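Local coordinates for FKBP-type peptidyl-prolyl cis-trans isomerase fkpA (Escherichia coli, PDB 1Q6H), which accelerates protein folding in the periplasm by catalysing the cis-trans isomerization of peptidyl-proline bonds, and also acts as a chaperone, at residues E108-E113 against K191-P196; K117-G122 against W177-K182; N145-L150 against F156-T161. All coordinates share one frame; numbering follows the deposited sequence.

Contact 1 of 3, residues E108-E113 against K191-P196; sequences EKFAKE and KLVIPP
Phe-110, in the last turns of a long helix, lays its ring against Lys-191 and Val-193 of the strand. The closest contacts are between carbon atoms, no hydrogen bond joins the two segments, and the backbones stay well apart: even the closest CA atoms, those of Phe-110 and Val-193, are 8.6 Å from each other. From the helix the CB of Phe-110 points toward the strand, and with CG anti to the backbone N (chi1 180°) the ring is carried on in that direction. One flank of the ring then belongs to Val-193. CD2 and CE2 straddle a single methyl, CG2, with CE2 at 3.6 Å from Val-193 CG2; this branch, beside the valine's own backbone N, meets the ring obliquely. Farther out, CZ meets the lysine chain, lying 3.7 Å from Lys-191 CE and 3.9 Å from Lys-191 CD. On the far flank, CE1 comes to 4.0 Å from Lys-191 NZ. The lysine arrives from the opposite direction with its chain extended throughout; its CD and CE line the tip of the ring and NZ ends beside CE1. With only a methyl in place of the Phe-110 ring, as in an alanine here, a gap would probably open between helix and strand and the lysine chain would be left without its aromatic partner. Val-124 and Gln-126 of strand 124-127 also touch the ring, while Arg-107, one turn earlier on the helix, packs on Val-193. Helix 70-112, which leads in from the N-terminal part of the chain, thus docks its C-terminal end on neighbouring antiparallel strands 124-127 and 189-194 of the FKBP sheet.

Contact 2 of 3, residues K117-G122 against W177-K182; sequences KTSSTG and WTEGLK
Glu-179 reaches from its helix to two hydroxyls, Ser-119 OG and Thr-121 OG1, and each of its carboxylate oxygens accepts from one of them. Ser-119 OG donates to Glu-179 OE2 at 2.6 Å, coming in on the syn side but 16° out of the carboxylate plane. Thr-121 OG1 gives its proton to Glu-179 OE1 over 2.7 Å and uses the syn lone pair. Both donors are met on the syn side, one to each oxygen, a two-pronged grip that should limit rotation of the carboxylate. The glutamate spans the distance because its chain is fully stretched, with CG anti to the backbone N (chi1 176°). The hydroxyls also work as acceptors: Thr-121 N donates to Ser-119 OG at 3.2 Å, which makes an ST turn, and Thr-121 OG1 takes a bond from the backbone N of Leu-123. Two neutral donors on a carboxylate would be expected to stabilise its negative charge. In fold terms, a type I beta turn from Ser-119 to Gly-122, at the end of strand 116-118, is tied here to helix 175-180, the short helix that packs across the FKBP sheet. The turn is closed by Gly-122 N bonding to Ser-119 O at 3.0 Å. Its last residue has a positive phi of 101°, where any CB would press on the carbonyl oxygen of Thr-121. Polar groups of segment 177-182 find partners elsewhere, Thr-178 OG1 bonding to Leu-170 O and Lys-182 NZ forming a salt bridge with Asp-138. Leu-123 lies against the side chain of Glu-179, and Thr-121 touches Leu-198 in a neighbouring loop.

Contact 3 of 3, residues N145-L150 against F156-T161; sequences NYKGTL and FDNSYT
Tyr-146 and Gly-148 face Ser-159, Asp-157 and Phe-156 across an antiparallel beta hairpin that carries a classic beta bulge, Phe-156 and Asp-157 both lying opposite Gly-148. Among backbone bonds, Gly-148 O accepts from Phe-156 N at 2.7 Å and, weakly, from Asp-157 N, while Gly-148 N donates to Asp-157 O. Past the regular strand Ser-159 takes over: its N donates to Tyr-146 O at 3.0 Å, and its OG accepts from Tyr-146 N at 2.8 Å, fairly straight (163°). Of the rings, Phe-156 has CG between its backbone N and carbonyl carbon (chi1 63°), which folds the ring over Gly-148, whose CA lies 4.1 Å from the centroid, a CH-pi contact; Leu-150 CD2 packs on the same ring, and Ser-159 CB lies over a face of Tyr-146. Tyr-160 CZ lies 3.5 Å from Asn-145 CB. The side chains of Tyr-146, Phe-156 and Asp-157 probably line the proline-binding pocket, as in other FKBPs. Arg-162 forms a salt bridge with Asp-157 OD1 and a hydrogen bond with Tyr-146 OH. In the ring plane, with the carboxylate turned 85° to it, Tyr-146 OH donates to Asp-157 OD2 over a very short 2.5 Å.

All three contacts reach the same antiparallel sheet. Contacts 1 and 2 are close neighbours, their centres about 10 Å apart: Ala-111 CB meets Thr-118 OG1 at 3.4 Å, and Leu-192 CD2 lies 3.7 Å from Gly-180 CA. Contact 3 is farther off, centred about 17 Å from contact 1 and 19 Å from contact 2, yet it touches contact 2 where Trp-177 CH2 packs 3.8 Å from Tyr-146 CB. Trp-177 meets the rings of Tyr-146 and Phe-216 edge-to-face, and Phe-156 also meets Phe-216, so that Trp-177 brings contact 2 to the same probable pocket as contact 3. Contact 1 does not reach contact 3, remaining about 7 Å from it at the nearest atoms.

Contact 1 of 3, residues E108-E113 against K191-P196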
ATOM      1  N   GLU A 108     -28.900  -2.377 -33.165  1.00 13.42           N
ATOM      2  CA  GLU A 108     -29.429  -2.632 -34.501  1.00 15.56           C
ATOM      3  C   GLU A 108     -30.798  -3.294 -34.479  1.00 13.32           C
ATOM      4  O   GLU A 108     -31.670  -2.924 -35.224  1.00 12.59           O
ATOM      5  CB  GLU A 108     -28.451  -3.467 -35.300  1.00 17.90           C
ATOM      6  CG  GLU A 108     -27.209  -2.688 -35.697  1.00 22.85           C
ATOM      7  CD  GLU A 108     -27.460  -1.701 -36.822  1.00 27.19           C
ATOM      8  OE1 GLU A 108     -27.864  -2.162 -37.916  1.00 30.73           O
ATOM      9  OE2 GLU A 108     -27.233  -0.473 -36.625  1.00 29.76           O
ATOM     10  N   LYS A 109     -30.973  -4.262 -33.604  1.00 12.32           N
ATOM     11  CA  LYS A 109     -32.255  -4.897 -33.439  1.00 12.96           C
ATOM     12  C   LYS A 109     -33.300  -3.873 -32.904  1.00 12.79           C
ATOM     13  O   LYS A 109     -34.365  -3.715 -33.482  1.00 12.56           O
ATOM     14  CB  LYS A 109     -32.115  -6.089 -32.500  1.00 13.70           C
ATOM     15  CG  LYS A 109     -33.339  -6.985 -32.422  1.00 15.48           C
ATOM     16  CD  LYS A 109     -33.105  -8.124 -31.438  1.00 16.81           C
ATOM     17  CE  LYS A 109     -34.410  -8.770 -30.994  1.00 18.61           C
ATOM     18  NZ  LYS A 109     -35.190  -9.309 -32.131  1.00 19.86           N
ATOM     19  N   PHE A 110     -32.976  -3.156 -31.831  1.00 12.07           N
ATOM     20  CA  PHE A 110     -33.900  -2.207 -31.225  1.00 12.17           C
ATOM     21  C   PHE A 110     -34.300  -1.126 -32.204  1.00 12.11           C
ATOM     22  O   PHE A 110     -35.484  -0.734 -32.273  1.00  9.91           O
ATOM     23  CB  PHE A 110     -33.272  -1.559 -29.981  1.00 12.49           C
ATOM     24  CG  PHE A 110     -34.165  -0.569 -29.304  1.00 12.17           C
ATOM     25  CD1 PHE A 110     -35.399  -0.957 -28.830  1.00 10.64           C
ATOM     26  CD2 PHE A 110     -33.784   0.744 -29.165  1.00 12.20           C
ATOM     27  CE1 PHE A 110     -36.219  -0.066 -28.234  1.00 11.71           C
ATOM     28  CE2 PHE A 110     -34.612   1.654 -28.559  1.00 12.13           C
ATOM     29  CZ  PHE A 110     -35.833   1.251 -28.093  1.00 10.86           C
ATOM     30  N   ALA A 111     -33.324  -0.692 -33.001  1.00 11.37           N
ATOM     31  CA  ALA A 111     -33.518   0.412 -33.931  1.00 12.06           C
ATOM     32  C   ALA A 111     -34.562   0.119 -35.026  1.00 11.69           C
ATOM     33  O   ALA A 111     -35.135   1.036 -35.598  1.00 12.05           O
ATOM     34  CB  ALA A 111     -32.182   0.817 -34.551  1.00 11.36           C
ATOM     35  N   LYS A 112     -34.811  -1.142 -35.298  1.00 12.12           N
ATOM     36  CA  LYS A 112     -35.808  -1.515 -36.293  1.00 13.24           C
ATOM     37  C   LYS A 112     -37.243  -1.535 -35.764  1.00 12.08           C
ATOM     38  O   LYS A 112     -38.184  -1.511 -36.541  1.00 11.51           O
ATOM     39  CB  LYS A 112     -35.475  -2.887 -36.863  1.00 14.06           C
ATOM     40  CG  LYS A 112     -34.103  -2.927 -37.481  1.00 16.11           C
ATOM     41  CD  LYS A 112     -33.840  -4.249 -38.137  1.00 17.78           C
ATOM     42  CE  LYS A 112     -32.337  -4.445 -38.371  1.00 19.72           C
ATOM     43  NZ  LYS A 112     -32.066  -5.842 -38.651  1.00 19.39           N
ATOM     44  N   GLU A 113     -37.406  -1.551 -34.451  1.00 12.64           N
ATOM     45  CA  GLU A 113     -38.726  -1.629 -33.826  1.00 12.94           C
ATOM     46  C   GLU A 113     -39.612  -0.417 -34.032  1.00 13.15           C
ATOM     47  O   GLU A 113     -39.146   0.676 -34.250  1.00 11.27           O
ATOM     48  CB  GLU A 113     -38.565  -1.926 -32.345  1.00 14.95           C
ATOM     49  CG  GLU A 113     -37.856  -3.261 -32.123  1.00 17.86           C
ATOM     50  CD  GLU A 113     -37.725  -3.651 -30.664  1.00 21.20           C
ATOM     51  OE1 GLU A 113     -38.154  -2.859 -29.811  1.00 25.25           O
ATOM     52  OE2 GLU A 113     -37.196  -4.742 -30.370  1.00 21.75           O
ATOM     53  N   LYS A 191     -36.607   7.045 -24.319  1.00 10.96           N
ATOM     54  CA  LYS A 191     -35.665   5.997 -24.051  1.00 11.70           C
ATOM     55  C   LYS A 191     -34.476   6.232 -24.963  1.00 11.98           C
ATOM     56  O   LYS A 191     -34.613   6.444 -26.194  1.00 10.94           O
ATOM     57  CB  LYS A 191     -36.305   4.647 -24.272  1.00 12.21           C
ATOM     58  CG  LYS A 191     -35.377   3.459 -24.176  1.00 15.72           C
ATOM     59  CD  LYS A 191     -36.200   2.162 -24.331  1.00 16.96           C
ATOM     60  CE  LYS A 191     -35.325   0.927 -24.493  1.00 19.52           C
ATOM     61  NZ  LYS A 191     -36.130  -0.338 -24.272  1.00 21.85           N
ATOM     62  N   LEU A 192     -33.297   6.236 -24.369  1.00 10.32           N
ATOM     63  CA  LEU A 192     -32.073   6.452 -25.135  1.00 10.89           C
ATOM     64  C   LEU A 192     -31.238   5.207 -25.110  1.00 11.67           C
ATOM     65  O   LEU A 192     -31.025   4.618 -24.039  1.00 10.65           O
ATOM     66  CB  LEU A 192     -31.262   7.615 -24.554  1.00 11.35           C
ATOM     67  CG  LEU A 192     -31.965   8.957 -24.445  1.00 10.91           C
ATOM     68  CD1 LEU A 192     -31.108   9.945 -23.702  1.00 12.08           C
ATOM     69  CD2 LEU A 192     -32.309   9.507 -25.767  1.00 11.75           C
ATOM     70  N   VAL A 193     -30.764   4.798 -26.285  1.00 11.49           N
ATOM     71  CA  VAL A 193     -29.881   3.650 -26.400  1.00 11.67           C
ATOM     72  C   VAL A 193     -28.619   4.207 -26.982  1.00 12.24           C
ATOM     73  O   VAL A 193     -28.562   4.587 -28.151  1.00 12.85           O
ATOM     74  CB  VAL A 193     -30.508   2.523 -27.201  1.00 11.94           C
ATOM     75  CG1 VAL A 193     -29.551   1.425 -27.383  1.00 12.78           C
ATOM     76  CG2 VAL A 193     -31.724   1.995 -26.439  1.00 13.84           C
ATOM     77  N   ILE A 194     -27.639   4.382 -26.110  1.00 10.71           N
ATOM     78  CA  ILE A 194     -26.464   5.176 -26.462  1.00 11.73           C
ATOM     79  C   ILE A 194     -25.243   4.340 -26.725  1.00 11.62           C
ATOM     80  O   ILE A 194     -24.801   3.571 -25.838  1.00 13.57           O
ATOM     81  CB  ILE A 194     -26.158   6.164 -25.335  1.00 11.53           C
ATOM     82  CG1 ILE A 194     -27.432   6.840 -24.831  1.00 12.80           C
ATOM     83  CG2 ILE A 194     -25.121   7.147 -25.770  1.00 10.96           C
ATOM     84  CD1 ILE A 194     -27.211   7.897 -23.736  1.00 12.55           C
ATOM     85  N   PRO A 195     -24.683   4.481 -27.918  1.00 12.72           N
ATOM     86  CA  PRO A 195     -23.404   3.805 -28.247  1.00 12.77           C
ATOM     87  C   PRO A 195     -22.257   4.334 -27.364  1.00 12.36           C
ATOM     88  O   PRO A 195     -22.302   5.513 -26.993  1.00 11.06           O
ATOM     89  CB  PRO A 195     -23.126   4.219 -29.688  1.00 13.91           C
ATOM     90  CG  PRO A 195     -24.141   5.156 -30.084  1.00 15.29           C
ATOM     91  CD  PRO A 195     -25.162   5.345 -29.008  1.00 12.30           C
ATOM     92  N   PRO A 196     -21.251   3.496 -27.064  1.00 11.92           N
ATOM     93  CA  PRO A 196     -20.114   3.894 -26.234  1.00 11.92           C
ATOM     94  C   PRO A 196     -19.397   5.138 -26.710  1.00 13.63           C
ATOM     95  O   PRO A 196     -18.928   5.941 -25.886  1.00 13.62           O
ATOM     96  CB  PRO A 196     -19.154   2.700 -26.302  1.00 13.29           C
ATOM     97  CG  PRO A 196     -19.770   1.662 -27.172  1.00 12.77           C
ATOM     98  CD  PRO A 196     -21.140   2.110 -27.557  1.00 11.45           C
TER

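Contact 2 of 3, residues K117-G122 against W177-K182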
ATOM      1  N   LYS A 117     -36.089   5.483 -33.544  1.00 12.70           N
ATOM      2  CA  LYS A 117     -35.334   6.209 -34.559  1.00 13.73           C
ATOM      3  C   LYS A 117     -33.847   6.132 -34.284  1.00 13.38           C
ATOM      4  O   LYS A 117     -33.428   5.849 -33.146  1.00 13.40           O
ATOM      5  CB  LYS A 117     -35.803   7.668 -34.624  1.00 15.34           C
ATOM      6  CG  LYS A 117     -37.193   7.825 -35.279  1.00 18.12           C
ATOM      7  CD  LYS A 117     -37.710   9.233 -35.150  1.00 19.26           C
ATOM      8  CE  LYS A 117     -39.057   9.404 -35.877  1.00 22.00           C
ATOM      9  NZ  LYS A 117     -39.669  10.731 -35.555  1.00 21.68           N
ATOM     10  N   THR A 118     -33.061   6.268 -35.354  1.00 13.61           N
ATOM     11  CA  THR A 118     -31.616   6.340 -35.255  1.00 11.85           C
ATOM     12  C   THR A 118     -31.215   7.718 -35.731  1.00 12.10           C
ATOM     13  O   THR A 118     -31.635   8.150 -36.795  1.00 12.61           O
ATOM     14  CB  THR A 118     -30.973   5.257 -36.099  1.00 13.36           C
ATOM     15  OG1 THR A 118     -31.375   3.962 -35.616  1.00 13.16           O
ATOM     16  CG2 THR A 118     -29.413   5.286 -35.918  1.00 15.03           C
ATOM     17  N   SER A 119     -30.402   8.446 -34.971  1.00 10.98           N
ATOM     18  CA  SER A 119     -29.991   9.778 -35.436  1.00 11.01           C
ATOM     19  C   SER A 119     -28.765   9.698 -36.318  1.00 11.33           C
ATOM     20  O   SER A 119     -28.150   8.653 -36.442  1.00 10.86           O
ATOM     21  CB  SER A 119     -29.655  10.674 -34.258  1.00 13.03           C
ATOM     22  OG  SER A 119     -28.391  10.322 -33.757  1.00 13.41           O
ATOM     23  N   SER A 120     -28.392  10.832 -36.892  1.00 10.64           N
ATOM     24  CA  SER A 120     -27.182  10.947 -37.680  1.00 12.80           C
ATOM     25  C   SER A 120     -25.906  10.507 -36.971  1.00 12.79           C
ATOM     26  O   SER A 120     -24.959  10.121 -37.632  1.00 13.81           O
ATOM     27  CB  SER A 120     -27.001  12.397 -38.127  1.00 12.63           C
ATOM     28  OG  SER A 120     -27.000  13.240 -37.008  1.00 15.45           O
ATOM     29  N   THR A 121     -25.884  10.591 -35.646  1.00 12.24           N
ATOM     30  CA  THR A 121     -24.710  10.286 -34.864  1.00 12.29           C
ATOM     31  C   THR A 121     -24.679   8.851 -34.454  1.00 12.56           C
ATOM     32  O   THR A 121     -23.687   8.388 -33.890  1.00 11.86           O
ATOM     33  CB  THR A 121     -24.711  11.104 -33.564  1.00 13.46           C
ATOM     34  OG1 THR A 121     -25.826  10.679 -32.764  1.00 13.02           O
ATOM     35  CG2 THR A 121     -24.961  12.597 -33.825  1.00 13.37           C
ATOM     36  N   GLY A 122     -25.795   8.166 -34.626  1.00 12.94           N
ATOM     37  CA  GLY A 122     -25.875   6.777 -34.223  1.00 13.53           C
ATOM     38  C   GLY A 122     -26.597   6.557 -32.899  1.00 12.61           C
ATOM     39  O   GLY A 122     -26.774   5.422 -32.462  1.00 11.84           O
ATOM     40  N   TRP A 177     -26.748  12.146 -24.025  1.00 12.78           N
ATOM     41  CA  TRP A 177     -27.758  12.817 -23.264  1.00 13.47           C
ATOM     42  C   TRP A 177     -27.990  14.181 -23.882  1.00 12.21           C
ATOM     43  O   TRP A 177     -29.130  14.592 -24.057  1.00 11.45           O
ATOM     44  CB  TRP A 177     -27.374  12.952 -21.782  1.00 15.72           C
ATOM     45  CG  TRP A 177     -27.875  11.869 -20.924  1.00 22.19           C
ATOM     46  CD1 TRP A 177     -27.318  10.653 -20.743  1.00 27.38           C
ATOM     47  CD2 TRP A 177     -29.033  11.900 -20.098  1.00 26.44           C
ATOM     48  NE1 TRP A 177     -28.060   9.909 -19.856  1.00 28.57           N
ATOM     49  CE2 TRP A 177     -29.111  10.665 -19.432  1.00 28.51           C
ATOM     50  CE3 TRP A 177     -30.033  12.835 -19.878  1.00 29.06           C
ATOM     51  CZ2 TRP A 177     -30.138  10.350 -18.558  1.00 29.29           C
ATOM     52  CZ3 TRP A 177     -31.044  12.533 -19.007  1.00 29.85           C
ATOM     53  CH2 TRP A 177     -31.092  11.296 -18.353  1.00 30.07           C
ATOM     54  N   THR A 178     -26.906  14.891 -24.152  1.00 12.40           N
ATOM     55  CA  THR A 178     -26.990  16.206 -24.760  1.00 12.97           C
ATOM     56  C   THR A 178     -27.854  16.214 -26.020  1.00 13.21           C
ATOM     57  O   THR A 178     -28.720  17.056 -26.178  1.00 14.19           O
ATOM     58  CB  THR A 178     -25.597  16.694 -25.119  1.00 12.44           C
ATOM     59  OG1 THR A 178     -24.790  16.785 -23.935  1.00 11.04           O
ATOM     60  CG2 THR A 178     -25.663  18.121 -25.679  1.00 12.48           C
ATOM     61  N   GLU A 179     -27.588  15.279 -26.919  1.00 11.82           N
ATOM     62  CA  GLU A 179     -28.370  15.136 -28.134  1.00 13.22           C
ATOM     63  C   GLU A 179     -29.760  14.586 -27.869  1.00 13.18           C
ATOM     64  O   GLU A 179     -30.746  15.106 -28.383  1.00 14.96           O
ATOM     65  CB  GLU A 179     -27.662  14.153 -29.061  1.00 14.03           C
ATOM     66  CG  GLU A 179     -28.409  13.815 -30.333  1.00 13.49           C
ATOM     67  CD  GLU A 179     -27.688  12.759 -31.159  1.00 15.74           C
ATOM     68  OE1 GLU A 179     -26.532  12.308 -30.794  1.00 12.63           O
ATOM     69  OE2 GLU A 179     -28.280  12.381 -32.188  1.00 14.31           O
ATOM     70  N   GLY A 180     -29.825  13.501 -27.121  1.00 11.87           N
ATOM     71  CA  GLY A 180     -31.077  12.801 -26.896  1.00 12.86           C
ATOM     72  C   GLY A 180     -32.203  13.650 -26.354  1.00 13.37           C
ATOM     73  O   GLY A 180     -33.328  13.594 -26.856  1.00 13.65           O
ATOM     74  N   LEU A 181     -31.916  14.457 -25.335  1.00 13.32           N
ATOM     75  CA  LEU A 181     -32.972  15.219 -24.670  1.00 14.76           C
ATOM     76  C   LEU A 181     -33.519  16.311 -25.566  1.00 13.92           C
ATOM     77  O   LEU A 181     -34.642  16.775 -25.387  1.00 14.38           O
ATOM     78  CB  LEU A 181     -32.480  15.794 -23.338  1.00 15.36           C
ATOM     79  CG  LEU A 181     -32.113  14.783 -22.262  1.00 17.50           C
ATOM     80  CD1 LEU A 181     -31.647  15.538 -20.983  1.00 17.79           C
ATOM     81  CD2 LEU A 181     -33.307  13.878 -21.941  1.00 19.90           C
ATOM     82  N   LYS A 182     -32.781  16.677 -26.596  1.00 13.19           N
ATOM     83  CA  LYS A 182     -33.313  17.680 -27.526  1.00 12.87           C
ATOM     84  C   LYS A 182     -34.500  17.153 -28.360  1.00 13.08           C
ATOM     85  O   LYS A 182     -35.150  17.922 -29.091  1.00 12.59           O
ATOM     86  CB  LYS A 182     -32.200  18.172 -28.455  1.00 12.40           C
ATOM     87  CG  LYS A 182     -31.127  18.952 -27.743  1.00 12.71           C
ATOM     88  CD  LYS A 182     -29.990  19.361 -28.632  1.00 14.63           C
ATOM     89  CE  LYS A 182     -28.902  20.095 -27.794  1.00 15.76           C
ATOM     90  NZ  LYS A 182     -27.668  20.306 -28.495  1.00 15.11           N
TER

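Contact 3 of 3, residues N145-L150 against F156-T161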
ATOM      1  N   ASN A 145     -35.691  12.618 -14.274  1.00 11.50           N
ATOM      2  CA  ASN A 145     -35.667  11.385 -13.562  1.00 13.72           C
ATOM      3  C   ASN A 145     -35.209  10.374 -14.615  1.00 14.31           C
ATOM      4  O   ASN A 145     -35.546  10.486 -15.804  1.00 13.72           O
ATOM      5  CB  ASN A 145     -37.047  11.029 -13.019  1.00 15.71           C
ATOM      6  CG  ASN A 145     -37.377  11.762 -11.753  1.00 16.59           C
ATOM      7  OD1 ASN A 145     -36.528  11.940 -10.880  1.00 19.74           O
ATOM      8  ND2 ASN A 145     -38.619  12.174 -11.630  1.00 17.72           N
ATOM      9  N   TYR A 146     -34.424   9.396 -14.207  1.00 13.41           N
ATOM     10  CA  TYR A 146     -34.001   8.403 -15.157  1.00 14.56           C
ATOM     11  C   TYR A 146     -33.563   7.156 -14.495  1.00 14.60           C
ATOM     12  O   TYR A 146     -33.233   7.149 -13.319  1.00 12.97           O
ATOM     13  CB  TYR A 146     -32.821   8.907 -15.977  1.00 15.13           C
ATOM     14  CG  TYR A 146     -31.610   9.157 -15.137  1.00 16.47           C
ATOM     15  CD1 TYR A 146     -31.431  10.367 -14.515  1.00 17.20           C
ATOM     16  CD2 TYR A 146     -30.647   8.172 -14.960  1.00 16.85           C
ATOM     17  CE1 TYR A 146     -30.333  10.601 -13.726  1.00 19.17           C
ATOM     18  CE2 TYR A 146     -29.553   8.396 -14.200  1.00 19.02           C
ATOM     19  CZ  TYR A 146     -29.394   9.613 -13.574  1.00 19.68           C
ATOM     20  OH  TYR A 146     -28.305   9.833 -12.771  1.00 19.94           O
ATOM     21  N   LYS A 147     -33.546   6.102 -15.297  1.00 14.90           N
ATOM     22  CA  LYS A 147     -32.968   4.839 -14.904  1.00 15.49           C
ATOM     23  C   LYS A 147     -31.991   4.414 -16.008  1.00 14.82           C
ATOM     24  O   LYS A 147     -32.323   4.478 -17.211  1.00 14.62           O
ATOM     25  CB  LYS A 147     -34.065   3.827 -14.704  1.00 16.18           C
ATOM     26  CG  LYS A 147     -33.571   2.459 -14.513  1.00 17.85           C
ATOM     27  CD  LYS A 147     -34.713   1.526 -14.222  1.00 19.19           C
ATOM     28  CE  LYS A 147     -35.220   0.833 -15.456  1.00 20.36           C
ATOM     29  NZ  LYS A 147     -35.829  -0.479 -15.012  1.00 23.22           N
ATOM     30  N   GLY A 148     -30.793   4.001 -15.599  1.00 13.89           N
ATOM     31  CA  GLY A 148     -29.750   3.581 -16.529  1.00 13.73           C
ATOM     32  C   GLY A 148     -29.359   2.117 -16.374  1.00 13.75           C
ATOM     33  O   GLY A 148     -28.974   1.693 -15.272  1.00 15.68           O
ATOM     34  N   THR A 149     -29.491   1.335 -17.452  1.00 12.95           N
ATOM     35  CA  THR A 149     -29.122  -0.075 -17.442  1.00 13.49           C
ATOM     36  C   THR A 149     -28.157  -0.427 -18.572  1.00 12.88           C
ATOM     37  O   THR A 149     -28.131   0.216 -19.618  1.00 11.56           O
ATOM     38  CB  THR A 149     -30.338  -0.998 -17.609  1.00 14.75           C
ATOM     39  OG1 THR A 149     -31.026  -0.668 -18.813  1.00 15.41           O
ATOM     40  CG2 THR A 149     -31.388  -0.802 -16.514  1.00 16.55           C
ATOM     41  N   LEU A 150     -27.382  -1.476 -18.343  1.00 12.81           N
ATOM     42  CA  LEU A 150     -26.497  -2.004 -19.355  1.00 12.50           C
ATOM     43  C   LEU A 150     -27.418  -2.848 -20.195  1.00 13.38           C
ATOM     44  O   LEU A 150     -28.550  -3.110 -19.803  1.00 12.30           O
ATOM     45  CB  LEU A 150     -25.354  -2.825 -18.773  1.00 12.13           C
ATOM     46  CG  LEU A 150     -24.448  -2.194 -17.684  1.00 13.42           C
ATOM     47  CD1 LEU A 150     -23.415  -3.224 -17.129  1.00 11.79           C
ATOM     48  CD2 LEU A 150     -23.752  -0.964 -18.198  1.00 12.35           C
ATOM     49  N   PHE A 156     -27.251   0.495 -13.554  1.00 15.66           N
ATOM     50  CA  PHE A 156     -26.042   1.143 -13.061  1.00 15.01           C
ATOM     51  C   PHE A 156     -26.303   2.506 -12.405  1.00 16.18           C
ATOM     52  O   PHE A 156     -25.460   3.007 -11.654  1.00 14.74           O
ATOM     53  CB  PHE A 156     -24.984   1.243 -14.152  1.00 15.91           C
ATOM     54  CG  PHE A 156     -25.391   2.090 -15.343  1.00 15.25           C
ATOM     55  CD1 PHE A 156     -25.259   3.466 -15.309  1.00 15.45           C
ATOM     56  CD2 PHE A 156     -25.879   1.508 -16.487  1.00 14.50           C
ATOM     57  CE1 PHE A 156     -25.618   4.230 -16.381  1.00 16.23           C
ATOM     58  CE2 PHE A 156     -26.241   2.279 -17.567  1.00 16.16           C
ATOM     59  CZ  PHE A 156     -26.104   3.631 -17.523  1.00 16.98           C
ATOM     60  N   ASP A 157     -27.468   3.096 -12.664  1.00 16.91           N
ATOM     61  CA  ASP A 157     -27.820   4.388 -12.063  1.00 17.51           C
ATOM     62  C   ASP A 157     -29.336   4.534 -12.112  1.00 17.54           C
ATOM     63  O   ASP A 157     -29.969   4.107 -13.087  1.00 18.54           O
ATOM     64  CB  ASP A 157     -27.096   5.513 -12.802  1.00 17.06           C
ATOM     65  CG  ASP A 157     -27.202   6.875 -12.106  1.00 19.18           C
ATOM     66  OD1 ASP A 157     -27.688   6.999 -10.965  1.00 18.20           O
ATOM     67  OD2 ASP A 157     -26.749   7.915 -12.811  1.00 15.48           O
ATOM     68  N   ASN A 158     -29.925   5.114 -11.066  1.00 16.63           N
ATOM     69  CA  ASN A 158     -31.391   5.216 -10.937  1.00 15.33           C
ATOM     70  C   ASN A 158     -31.735   6.384 -10.022  1.00 14.68           C
ATOM     71  O   ASN A 158     -31.717   6.256  -8.797  1.00 12.97           O
ATOM     72  CB  ASN A 158     -31.946   3.910 -10.363  1.00 15.44           C
ATOM     73  CG  ASN A 158     -33.471   3.882 -10.270  1.00 17.36           C
ATOM     74  OD1 ASN A 158     -34.138   4.914 -10.230  1.00 15.19           O
ATOM     75  ND2 ASN A 158     -34.028   2.657 -10.196  1.00 20.02           N
ATOM     76  N   SER A 159     -32.053   7.528 -10.618  1.00 12.74           N
ATOM     77  CA  SER A 159     -32.310   8.742  -9.838  1.00 11.92           C
ATOM     78  C   SER A 159     -33.445   8.623  -8.825  1.00 11.93           C
ATOM     79  O   SER A 159     -33.413   9.254  -7.757  1.00 10.75           O
ATOM     80  CB  SER A 159     -32.611   9.893 -10.794  1.00 12.22           C
ATOM     81  OG  SER A 159     -33.870   9.703 -11.438  1.00 12.40           O
ATOM     82  N   TYR A 160     -34.454   7.828  -9.173  1.00 11.99           N
ATOM     83  CA  TYR A 160     -35.663   7.693  -8.378  1.00 13.21           C
ATOM     84  C   TYR A 160     -35.277   7.242  -6.997  1.00 13.24           C
ATOM     85  O   TYR A 160     -35.836   7.682  -5.981  1.00 13.32           O
ATOM     86  CB  TYR A 160     -36.624   6.658  -9.015  1.00 14.48           C
ATOM     87  CG  TYR A 160     -37.149   7.018 -10.404  1.00 15.55           C
ATOM     88  CD1 TYR A 160     -38.274   7.812 -10.547  1.00 18.39           C
ATOM     89  CD2 TYR A 160     -36.519   6.561 -11.570  1.00 17.71           C
ATOM     90  CE1 TYR A 160     -38.760   8.157 -11.793  1.00 17.97           C
ATOM     91  CE2 TYR A 160     -36.993   6.904 -12.828  1.00 17.11           C
ATOM     92  CZ  TYR A 160     -38.123   7.700 -12.928  1.00 19.77           C
ATOM     93  OH  TYR A 160     -38.646   8.071 -14.149  1.00 22.10           O
ATOM     94  N   THR A 161     -34.280   6.375  -6.948  1.00 13.10           N
ATOM     95  CA  THR A 161     -33.857   5.849  -5.671  1.00 13.66           C
ATOM     96  C   THR A 161     -33.220   6.921  -4.818  1.00 14.26           C
ATOM     97  O   THR A 161     -33.089   6.726  -3.603  1.00 15.54           O
ATOM     98  CB  THR A 161     -32.856   4.721  -5.837  1.00 13.28           C
ATOM     99  OG1 THR A 161     -31.658   5.239  -6.405  1.00 13.41           O
ATOM    100  CG2 THR A 161     -33.359   3.653  -6.803  1.00 14.13           C
TER